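Local coordinates for YkuI protein (Bacillus subtilis, PDB 2BAS) that binds the second messenger cyclic di-GMP and probably cleaves it as a phosphodiesterase, using an EAL domain linked to a C-terminal signalling domain, at residues A[117-122]-A[156-161]; A[372-377]-A[414-419]; A[391-396]-A[400-405]. All blocks are in the same frame, centred on the assembly; numbering follows the deposited sequence.

Contact 1: A[117-122]-A[156-161]; sequences LLMLDH and IEQLYH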
loop_
_atom_site.group_PDB
_atom_site.type_symbol
_atom_site.label_atom_id
_atom_site.label_comp_id
_atom_site.label_asym_id
_atom_site.label_seq_id
_atom_site.Cartn_x
_atom_site.Cartn_y
_atom_site.Cartn_z
ATOM N N LEU A 117 -1.994 -28.774 7.995
ATOM C CA LEU A 117 -1.190 -29.967 8.308
ATOM C C LEU A 117 -0.133 -29.648 9.346
ATOM O O LEU A 117 0.114 -30.434 10.263
ATOM C CB LEU A 117 -0.510 -30.547 7.065
ATOM C CG LEU A 117 -1.386 -31.066 5.921
ATOM C CD1 LEU A 117 -0.506 -31.652 4.832
ATOM C CD2 LEU A 117 -2.396 -32.102 6.404
ATOM N N LEU A 118 0.466 -28.473 9.197
ATOM C CA LEU A 118 1.515 -28.004 10.072
ATOM C C LEU A 118 0.999 -27.794 11.497
ATOM O O LEU A 118 1.641 -28.187 12.470
ATOM C CB LEU A 118 2.088 -26.707 9.499
ATOM C CG LEU A 118 3.493 -26.257 9.906
ATOM C CD1 LEU A 118 4.539 -27.278 9.506
ATOM C CD2 LEU A 118 3.798 -24.918 9.261
HETATM N N MSE A 119 -0.189 -27.211 11.606
HETATM C CA MSE A 119 -0.738 -26.815 12.896
HETATM C C MSE A 119 -1.394 -27.956 13.684
HETATM O O MSE A 119 -1.866 -27.739 14.799
HETATM C CB MSE A 119 -1.719 -25.657 12.705
HETATM C CG MSE A 119 -1.825 -24.740 13.914
HETATM SE SE MSE A 119 -0.137 -23.812 14.299
HETATM C CE MSE A 119 -0.477 -23.321 16.122
ATOM N N LEU A 120 -1.425 -29.163 13.117
ATOM C CA LEU A 120 -1.975 -30.338 13.823
ATOM C C LEU A 120 -1.224 -30.708 15.113
ATOM O O LEU A 120 -1.784 -31.369 15.994
ATOM C CB LEU A 120 -2.051 -31.559 12.900
ATOM C CG LEU A 120 -3.115 -31.597 11.798
ATOM C CD1 LEU A 120 -2.848 -32.758 10.860
ATOM C CD2 LEU A 120 -4.519 -31.683 12.378
ATOM N N ASP A 121 0.040 -30.290 15.204
ATOM C CA ASP A 121 0.876 -30.528 16.382
ATOM C C ASP A 121 1.725 -29.307 16.725
ATOM O O ASP A 121 2.778 -29.442 17.351
ATOM C CB ASP A 121 1.763 -31.776 16.191
ATOM C CG ASP A 121 2.913 -31.560 15.193
ATOM O OD1 ASP A 121 3.892 -32.331 15.269
ATOM O OD2 ASP A 121 2.854 -30.634 14.347
ATOM N N HIS A 122 1.256 -28.128 16.302
ATOM C CA HIS A 122 1.913 -26.835 16.552
ATOM C C HIS A 122 3.320 -26.777 15.962
ATOM O O HIS A 122 4.232 -26.197 16.566
ATOM C CB HIS A 122 1.965 -26.499 18.050
ATOM C CG HIS A 122 0.623 -26.419 18.706
ATOM N ND1 HIS A 122 -0.017 -25.223 18.948
ATOM C CD2 HIS A 122 -0.193 -27.388 19.189
ATOM C CE1 HIS A 122 -1.173 -25.457 19.544
ATOM N NE2 HIS A 122 -1.304 -26.763 19.703
ATOM N N ILE A 156 -6.172 -17.799 13.779
ATOM C CA ILE A 156 -5.132 -17.121 12.998
ATOM C C ILE A 156 -3.915 -16.627 13.801
ATOM O O ILE A 156 -2.778 -16.697 13.319
ATOM C CB ILE A 156 -5.714 -15.993 12.100
ATOM C CG1 ILE A 156 -4.749 -15.674 10.957
ATOM C CG2 ILE A 156 -6.075 -14.746 12.916
ATOM C CD1 ILE A 156 -4.623 -16.781 9.932
ATOM N N GLU A 157 -4.149 -16.138 15.018
ATOM C CA GLU A 157 -3.044 -15.666 15.854
ATOM C C GLU A 157 -2.294 -16.836 16.508
ATOM O O GLU A 157 -1.194 -16.666 17.032
ATOM C CB GLU A 157 -3.511 -14.596 16.860
ATOM C CG GLU A 157 -4.017 -13.309 16.157
ATOM C CD GLU A 157 -3.977 -12.047 17.025
ATOM O OE1 GLU A 157 -3.490 -11.008 16.520
ATOM O OE2 GLU A 157 -4.432 -12.087 18.195
ATOM N N GLN A 158 -2.895 -18.022 16.443
ATOM C CA GLN A 158 -2.265 -19.253 16.899
ATOM C C GLN A 158 -1.165 -19.658 15.907
ATOM O O GLN A 158 -0.082 -20.090 16.308
ATOM C CB GLN A 158 -3.318 -20.362 17.034
ATOM C CG GLN A 158 -2.880 -21.616 17.795
ATOM C CD GLN A 158 -2.994 -21.493 19.305
ATOM O OE1 GLN A 158 -3.230 -20.410 19.845
ATOM N NE2 GLN A 158 -2.830 -22.617 19.998
ATOM N N LEU A 159 -1.452 -19.511 14.614
ATOM C CA LEU A 159 -0.487 -19.801 13.564
ATOM C C LEU A 159 0.704 -18.852 13.638
ATOM O O LEU A 159 1.853 -19.275 13.511
ATOM C CB LEU A 159 -1.145 -19.696 12.185
ATOM C CG LEU A 159 -0.277 -19.939 10.941
ATOM C CD1 LEU A 159 0.239 -21.373 10.883
ATOM C CD2 LEU A 159 -1.052 -19.623 9.684
ATOM N N TYR A 160 0.412 -17.571 13.849
ATOM C CA TYR A 160 1.430 -16.525 13.912
ATOM C C TYR A 160 2.305 -16.714 15.139
ATOM O O TYR A 160 3.466 -16.304 15.157
ATOM C CB TYR A 160 0.760 -15.144 13.918
ATOM C CG TYR A 160 0.207 -14.703 12.570
ATOM C CD1 TYR A 160 -0.123 -13.364 12.334
ATOM C CD2 TYR A 160 0.044 -15.612 11.520
ATOM C CE1 TYR A 160 -0.629 -12.948 11.092
ATOM C CE2 TYR A 160 -0.453 -15.210 10.281
ATOM C CZ TYR A 160 -0.785 -13.882 10.074
ATOM O OH TYR A 160 -1.272 -13.498 8.851
ATOM N N HIS A 161 1.725 -17.347 16.156
ATOM C CA HIS A 161 2.432 -17.700 17.378
ATOM C C HIS A 161 3.549 -18.701 17.066
ATOM O O HIS A 161 4.714 -18.417 17.354
ATOM C CB HIS A 161 1.442 -18.232 18.426
ATOM C CG HIS A 161 2.081 -18.719 19.691
ATOM N ND1 HIS A 161 2.437 -17.874 20.719
ATOM C CD2 HIS A 161 2.399 -19.970 20.105
ATOM C CE1 HIS A 161 2.960 -18.581 21.706
ATOM N NE2 HIS A 161 2.948 -19.856 21.358
#

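Contact 2: A[372-377]-A[414-419]; sequences PYFLEN and YLFIDL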
loop_
_atom_site.group_PDB
_atom_site.type_symbol
_atom_site.label_atom_id
_atom_site.label_comp_id
_atom_site.label_asym_id
_atom_site.label_seq_id
_atom_site.Cartn_x
_atom_site.Cartn_y
_atom_site.Cartn_z
ATOM N N PRO A 372 -1.980 13.377 1.181
ATOM C CA PRO A 372 -0.614 12.856 1.134
ATOM C C PRO A 372 0.272 13.720 0.253
ATOM O O PRO A 372 -0.160 14.119 -0.846
ATOM C CB PRO A 372 -0.788 11.482 0.476
ATOM C CG PRO A 372 -2.210 11.103 0.751
ATOM C CD PRO A 372 -2.978 12.373 0.757
ATOM N N TYR A 373 1.488 13.999 0.730
ATOM C CA TYR A 373 2.489 14.739 -0.019
ATOM C C TYR A 373 2.327 16.268 0.012
ATOM O O TYR A 373 3.184 16.998 -0.513
ATOM C CB TYR A 373 2.464 14.326 -1.498
ATOM C CG TYR A 373 2.719 12.870 -1.803
ATOM C CD1 TYR A 373 3.755 12.173 -1.185
ATOM C CD2 TYR A 373 1.942 12.201 -2.755
ATOM C CE1 TYR A 373 3.993 10.837 -1.472
ATOM C CE2 TYR A 373 2.174 10.865 -3.054
ATOM C CZ TYR A 373 3.206 10.193 -2.413
ATOM O OH TYR A 373 3.453 8.867 -2.711
ATOM N N PHE A 374 1.235 16.767 0.581
ATOM C CA PHE A 374 0.951 18.188 0.460
ATOM C C PHE A 374 1.999 19.107 1.134
ATOM O O PHE A 374 2.500 20.043 0.506
ATOM C CB PHE A 374 -0.478 18.519 0.914
ATOM C CG PHE A 374 -0.871 19.945 0.651
ATOM C CD1 PHE A 374 -1.576 20.285 -0.489
ATOM C CD2 PHE A 374 -0.515 20.953 1.544
ATOM C CE1 PHE A 374 -1.928 21.607 -0.749
ATOM C CE2 PHE A 374 -0.865 22.278 1.297
ATOM C CZ PHE A 374 -1.571 22.600 0.143
ATOM N N LEU A 375 2.316 18.836 2.394
ATOM C CA LEU A 375 3.281 19.646 3.135
ATOM C C LEU A 375 4.711 19.365 2.657
ATOM O O LEU A 375 5.587 20.238 2.715
ATOM C CB LEU A 375 3.140 19.407 4.658
ATOM C CG LEU A 375 1.853 19.901 5.350
ATOM C CD1 LEU A 375 1.796 19.534 6.822
ATOM C CD2 LEU A 375 1.654 21.415 5.203
ATOM N N GLU A 376 4.921 18.130 2.209
ATOM C CA GLU A 376 6.191 17.653 1.676
ATOM C C GLU A 376 6.485 18.463 0.400
ATOM O O GLU A 376 7.590 18.969 0.218
ATOM C CB GLU A 376 6.082 16.142 1.368
ATOM C CG GLU A 376 7.389 15.329 1.401
ATOM C CD GLU A 376 7.292 13.940 0.667
ATOM O OE1 GLU A 376 7.260 12.879 1.359
ATOM O OE2 GLU A 376 7.259 13.912 -0.603
ATOM N N ASN A 377 5.473 18.596 -0.459
ATOM C CA ASN A 377 5.579 19.362 -1.694
ATOM C C ASN A 377 5.911 20.839 -1.486
ATOM O O ASN A 377 6.780 21.385 -2.173
ATOM C CB ASN A 377 4.319 19.199 -2.549
ATOM C CG ASN A 377 4.268 17.854 -3.241
ATOM O OD1 ASN A 377 5.305 17.237 -3.464
ATOM N ND2 ASN A 377 3.069 17.389 -3.578
ATOM N N TYR A 414 1.072 29.400 -3.252
ATOM C CA TYR A 414 1.252 28.223 -4.070
ATOM C C TYR A 414 0.085 28.031 -5.017
ATOM O O TYR A 414 -1.073 28.219 -4.652
ATOM C CB TYR A 414 1.527 26.983 -3.192
ATOM C CG TYR A 414 2.760 27.184 -2.356
ATOM C CD1 TYR A 414 2.676 27.724 -1.077
ATOM C CD2 TYR A 414 4.021 26.903 -2.869
ATOM C CE1 TYR A 414 3.823 27.965 -0.316
ATOM C CE2 TYR A 414 5.180 27.136 -2.118
ATOM C CZ TYR A 414 5.071 27.667 -0.843
ATOM O OH TYR A 414 6.214 27.889 -0.095
ATOM N N LEU A 415 0.430 27.660 -6.244
ATOM C CA LEU A 415 -0.507 27.550 -7.325
ATOM C C LEU A 415 -0.641 26.078 -7.695
ATOM O O LEU A 415 0.356 25.343 -7.777
ATOM C CB LEU A 415 0.017 28.368 -8.500
ATOM C CG LEU A 415 -0.674 28.374 -9.865
ATOM C CD1 LEU A 415 -2.003 29.135 -9.825
ATOM C CD2 LEU A 415 0.288 29.005 -10.880
ATOM N N PHE A 416 -1.884 25.651 -7.907
ATOM C CA PHE A 416 -2.136 24.276 -8.264
ATOM C C PHE A 416 -2.966 24.239 -9.530
ATOM O O PHE A 416 -3.989 24.936 -9.645
ATOM C CB PHE A 416 -2.799 23.551 -7.105
ATOM C CG PHE A 416 -1.978 23.565 -5.856
ATOM C CD1 PHE A 416 -2.099 24.610 -4.938
ATOM C CD2 PHE A 416 -1.053 22.563 -5.614
ATOM C CE1 PHE A 416 -1.322 24.653 -3.801
ATOM C CE2 PHE A 416 -0.276 22.586 -4.482
ATOM C CZ PHE A 416 -0.408 23.625 -3.568
ATOM N N ILE A 417 -2.473 23.474 -10.502
ATOM C CA ILE A 417 -3.121 23.313 -11.795
ATOM C C ILE A 417 -3.334 21.824 -12.046
ATOM O O ILE A 417 -2.369 21.080 -12.189
ATOM C CB ILE A 417 -2.251 23.868 -12.913
ATOM C CG1 ILE A 417 -1.941 25.351 -12.678
ATOM C CG2 ILE A 417 -2.923 23.662 -14.234
ATOM C CD1 ILE A 417 -0.823 25.888 -13.568
ATOM N N ASP A 418 -4.592 21.394 -12.083
ATOM C CA ASP A 418 -4.925 19.985 -12.337
ATOM C C ASP A 418 -5.050 19.768 -13.832
ATOM O O ASP A 418 -5.694 20.559 -14.513
ATOM C CB ASP A 418 -6.229 19.595 -11.621
ATOM C CG ASP A 418 -6.101 19.626 -10.088
ATOM O OD1 ASP A 418 -4.956 19.602 -9.565
ATOM O OD2 ASP A 418 -7.154 19.671 -9.404
ATOM N N LEU A 419 -4.437 18.712 -14.353
ATOM C CA LEU A 419 -4.504 18.452 -15.800
ATOM C C LEU A 419 -5.509 17.336 -16.103
ATOM O O LEU A 419 -5.522 16.312 -15.423
ATOM C CB LEU A 419 -3.128 18.078 -16.384
ATOM C CG LEU A 419 -1.798 18.694 -15.945
ATOM C CD1 LEU A 419 -0.824 18.596 -17.095
ATOM C CD2 LEU A 419 -1.893 20.130 -15.506
#

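Contact 3: A[391-396]-A[400-405]; sequences DLYSDL and EMIRTF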
loop_
_atom_site.group_PDB
_atom_site.type_symbol
_atom_site.label_atom_id
_atom_site.label_comp_id
_atom_site.label_asym_id
_atom_site.label_seq_id
_atom_site.Cartn_x
_atom_site.Cartn_y
_atom_site.Cartn_z
ATOM N N ASP A 391 2.511 12.535 -9.500
ATOM C CA ASP A 391 2.304 11.281 -10.217
ATOM C C ASP A 391 0.814 11.117 -10.545
ATOM O O ASP A 391 0.008 11.951 -10.148
ATOM C CB ASP A 391 2.799 10.089 -9.392
ATOM C CG ASP A 391 2.198 10.043 -8.005
ATOM O OD1 ASP A 391 2.178 11.092 -7.306
ATOM O OD2 ASP A 391 1.791 8.948 -7.589
ATOM N N LEU A 392 0.470 10.067 -11.293
ATOM C CA LEU A 392 -0.909 9.768 -11.657
ATOM C C LEU A 392 -1.714 9.373 -10.442
ATOM O O LEU A 392 -1.371 8.417 -9.730
ATOM C CB LEU A 392 -0.965 8.615 -12.654
ATOM C CG LEU A 392 -0.414 8.916 -14.048
ATOM C CD1 LEU A 392 -0.003 7.621 -14.770
ATOM C CD2 LEU A 392 -1.401 9.764 -14.858
ATOM N N TYR A 393 -2.795 10.102 -10.213
ATOM C CA TYR A 393 -3.740 9.750 -9.171
ATOM C C TYR A 393 -5.171 10.072 -9.613
ATOM O O TYR A 393 -5.383 10.791 -10.588
ATOM C CB TYR A 393 -3.366 10.449 -7.878
ATOM C CG TYR A 393 -3.686 11.920 -7.844
ATOM C CD1 TYR A 393 -4.857 12.379 -7.227
ATOM C CD2 TYR A 393 -2.815 12.853 -8.395
ATOM C CE1 TYR A 393 -5.161 13.736 -7.174
ATOM C CE2 TYR A 393 -3.106 14.227 -8.334
ATOM C CZ TYR A 393 -4.284 14.651 -7.725
ATOM O OH TYR A 393 -4.599 15.985 -7.672
ATOM N N SER A 394 -6.155 9.544 -8.900
ATOM C CA SER A 394 -7.555 9.683 -9.321
ATOM C C SER A 394 -8.257 10.929 -8.736
ATOM O O SER A 394 -8.294 11.116 -7.516
ATOM C CB SER A 394 -8.301 8.410 -8.960
ATOM O OG SER A 394 -9.650 8.494 -9.356
ATOM N N ASP A 395 -8.807 11.783 -9.598
ATOM C CA ASP A 395 -9.490 12.995 -9.111
ATOM C C ASP A 395 -10.791 12.622 -8.410
ATOM O O ASP A 395 -11.644 11.968 -9.005
ATOM C CB ASP A 395 -9.791 13.953 -10.258
ATOM C CG ASP A 395 -10.474 15.224 -9.792
ATOM O OD1 ASP A 395 -11.696 15.311 -9.970
ATOM O OD2 ASP A 395 -9.804 16.126 -9.238
ATOM N N LEU A 396 -10.952 13.043 -7.157
ATOM C CA LEU A 396 -12.133 12.642 -6.369
ATOM C C LEU A 396 -13.476 13.114 -6.908
ATOM O O LEU A 396 -14.478 12.406 -6.773
ATOM C CB LEU A 396 -11.991 13.006 -4.892
ATOM C CG LEU A 396 -11.466 11.890 -3.980
ATOM C CD1 LEU A 396 -11.489 12.349 -2.526
ATOM C CD2 LEU A 396 -12.273 10.597 -4.130
ATOM N N GLU A 400 -11.491 10.593 -12.834
ATOM C CA GLU A 400 -10.531 10.175 -13.850
ATOM C C GLU A 400 -9.111 10.378 -13.363
ATOM O O GLU A 400 -8.869 11.174 -12.460
ATOM C CB GLU A 400 -10.768 10.889 -15.190
ATOM C CG GLU A 400 -10.705 12.406 -15.131
ATOM C CD GLU A 400 -10.784 13.065 -16.512
ATOM O OE1 GLU A 400 -10.031 14.042 -16.732
ATOM O OE2 GLU A 400 -11.590 12.620 -17.373
HETATM N N MSE A 401 -8.199 9.626 -13.962
HETATM C CA MSE A 401 -6.788 9.696 -13.658
HETATM C C MSE A 401 -6.249 11.027 -14.162
HETATM O O MSE A 401 -6.337 11.323 -15.367
HETATM C CB MSE A 401 -6.032 8.531 -14.326
HETATM C CG MSE A 401 -6.408 7.137 -13.806
HETATM SE SE MSE A 401 -6.189 6.901 -11.850
HETATM C CE MSE A 401 -4.232 6.765 -11.771
ATOM N N ILE A 402 -5.694 11.815 -13.245
ATOM C CA ILE A 402 -5.121 13.118 -13.555
ATOM C C ILE A 402 -3.659 13.271 -13.044
ATOM O O ILE A 402 -3.071 12.359 -12.441
ATOM C CB ILE A 402 -5.984 14.244 -12.920
ATOM C CG1 ILE A 402 -6.038 14.087 -11.392
ATOM C CG2 ILE A 402 -7.423 14.209 -13.481
ATOM C CD1 ILE A 402 -6.199 15.400 -10.635
ATOM N N ARG A 403 -3.092 14.439 -13.295
ATOM C CA ARG A 403 -1.846 14.884 -12.677
ATOM C C ARG A 403 -2.051 16.339 -12.290
ATOM O O ARG A 403 -2.755 17.065 -12.990
ATOM C CB ARG A 403 -0.663 14.749 -13.638
ATOM C CG ARG A 403 -0.018 13.353 -13.683
ATOM C CD ARG A 403 1.152 13.305 -14.692
ATOM N NE ARG A 403 2.264 12.463 -14.237
ATOM C CZ ARG A 403 2.641 11.332 -14.818
ATOM N NH1 ARG A 403 2.002 10.886 -15.875
ATOM N NH2 ARG A 403 3.663 10.642 -14.347
ATOM N N THR A 404 -1.466 16.743 -11.170
ATOM C CA THR A 404 -1.523 18.117 -10.659
ATOM C C THR A 404 -0.138 18.711 -10.825
ATOM O O THR A 404 0.855 18.033 -10.556
ATOM C CB THR A 404 -1.846 18.153 -9.140
ATOM O OG1 THR A 404 -3.141 17.593 -8.890
ATOM C CG2 THR A 404 -1.790 19.605 -8.564
ATOM N N PHE A 405 -0.072 19.970 -11.258
ATOM C CA PHE A 405 1.190 20.701 -11.356
ATOM C C PHE A 405 1.276 21.806 -10.290
ATOM O O PHE A 405 0.402 22.669 -10.243
ATOM C CB PHE A 405 1.366 21.300 -12.747
ATOM C CG PHE A 405 2.672 21.994 -12.927
ATOM C CD1 PHE A 405 3.809 21.277 -13.302
ATOM C CD2 PHE A 405 2.788 23.361 -12.683
ATOM C CE1 PHE A 405 5.030 21.914 -13.454
ATOM C CE2 PHE A 405 4.021 24.007 -12.834
ATOM C CZ PHE A 405 5.138 23.284 -13.214
#

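Contact 1: A[117-122]-A[156-161]
The backbone O of Q158, which also accepts a weak bond from H161 N in its own helix, is approached from across the contact by the selenomethionine M119, whose methyl carbon CE lies 3.3 Å from that O. M119 and the Q158 side chain cross at about a right angle, with CE 3.4 Å from Q158 CG. The M119 chain bends at its second torsion (chi2 64°), carrying SE toward the helix and to 4.2 Å from L159 CD1. A long, unbranched side chain suits this place, for the backbones stay well apart, M119 CA lying 7.1 Å from L159 CA. F152 lies against both M119 and L159. At the outer margin, the Q158 amide brings NE2 to the edge of the H122 ring, 3.3 Å from CE1, the two planes turned 60° apart; this is a touch and not a hydrogen bond. The contact joins the turn after helix 115-118 to the start of helix 156-167, elements that follow neighbouring parallel strands of the EAL domain's TIM-barrel-like fold. With no hydrogen bond crossing it, the contact rests on van der Waals packing, chiefly of M119 against the helix, with the H122 ring edge touching the Q158 amide.

Contact 2: A[372-377]-A[414-419]
F374 sets its ring beside that of F416, the two planes near parallel, 24° apart, but slid so far that they barely overlap. This pair seats helix 374-384 on strand 413-419 of the six-stranded antiparallel sheet in the C-terminal domain, whose strand order is consistent with a PAS-like fold. The ring centroids are 5.6 Å apart, and the touching is done by CE1 and CZ of F374 against CZ of F416: F374 CE1 lies 3.8 Å from F416 CZ, and F374 CZ is 4.0 Å from the same carbon. The two side chains cross at about a right angle. F416 leaves the strand toward the helix with CG anti to its carbonyl carbon (chi1 -59°), whereas F374 has CG anti to the amide nitrogen (chi1 -173°), which brings its ring from the first turn of the helix close to the strand. Phenylalanine suits both positions, being long enough to bridge helix and sheet and bringing no polar atom into a buried layer. Y337, on the adjoining strand 335-340, continues the aromatic layer by meeting the F416 ring. Y414, two residues along the strand on the same side, packs against I378, M381 and R382 farther down the helix, while L415 and I417 turn to the other side of the sheet and meet helix 271-311. P372 and Y373, just ahead of the helix, pack on L221 of the second subunit, so the approach to this helix also forms part of the dimer interface. Y373 occupies the N-cap position, and its backbone carbonyl begins the helical bonding: N377 N donates to Y373 O at 2.8 Å, fixing the first turn from which the F374 ring projects.

Contact 3: A[391-396]-A[400-405]
Y393 and I402 face each other in a beta hairpin, strands 388-394 and 401-409, at one margin of the antiparallel sheet of the C-terminal domain. They form a hydrogen-bonded pair: I402 N gives a nearly straight bond to Y393 O at 2.9 Å, and Y393 N returns a longer one to I402 O at 3.2 Å. CG of Y393 and CG1 of I402 both sit in the crowded position between backbone N and carbonyl carbon, with chi1 of 75° and 60° respectively. These torsions lean the aromatic ring and the branched chain together, so that I402 CG1 lies over a face of the tyrosine ring, 4.2 Å from its centroid, in a CH-pi contact, and I402 CD1 comes 3.6 Å from Y393 CZ. A branched aliphatic chain suits this place because it can cover the ring face. The ring is long enough to carry its hydroxyl along to T404, whose OG1 meets the ring edge in plane. That hydroxyl pair is modelled very close, a spacing doubtful at this resolution; Y393 OH also bonds R371, and T404 OG1 bonds D418. R224 of the second subunit makes a cation-pi contact with the same ring and a salt bridge to D391. Nearer the turn, D395 N donates to E400 O at 2.9 Å, while the D395 carboxylate bonds T398 N in the turn and forms a salt bridge with R335. R403 lays its guanidinium against L392, whose CG sits over one face, 3.6 Å from NH1; an aliphatic leucine suits so flat a surface. On the face opposite Y393, S394 and the selenomethionine M401 form the non-hydrogen-bonded pair. The M401 chain folds back at chi2 and chi3, placing SE 3.9 Å from S394 CB and CE 3.9 Å from L392 CB.

Overall arrangement
From the N terminus, contact 1 comes first: it closes a loop of 33 residues within the EAL domain, tying together elements that follow two neighbouring barrel strands. It is complete before the others open, and its centre lies about 47 Å from that of contact 2 and 44 Å from that of contact 3, on the opposite side of the chain's centre. Contact 2 then closes a loop of 36 residues in the C-terminal domain, fastening a helix to the sheet. Contact 3, a hairpin with a six-residue connection, 395-400, is nested inside that loop. The two share the sheet: strand 401-409 pairs with strand 413-419, and both contacts reach the second subunit.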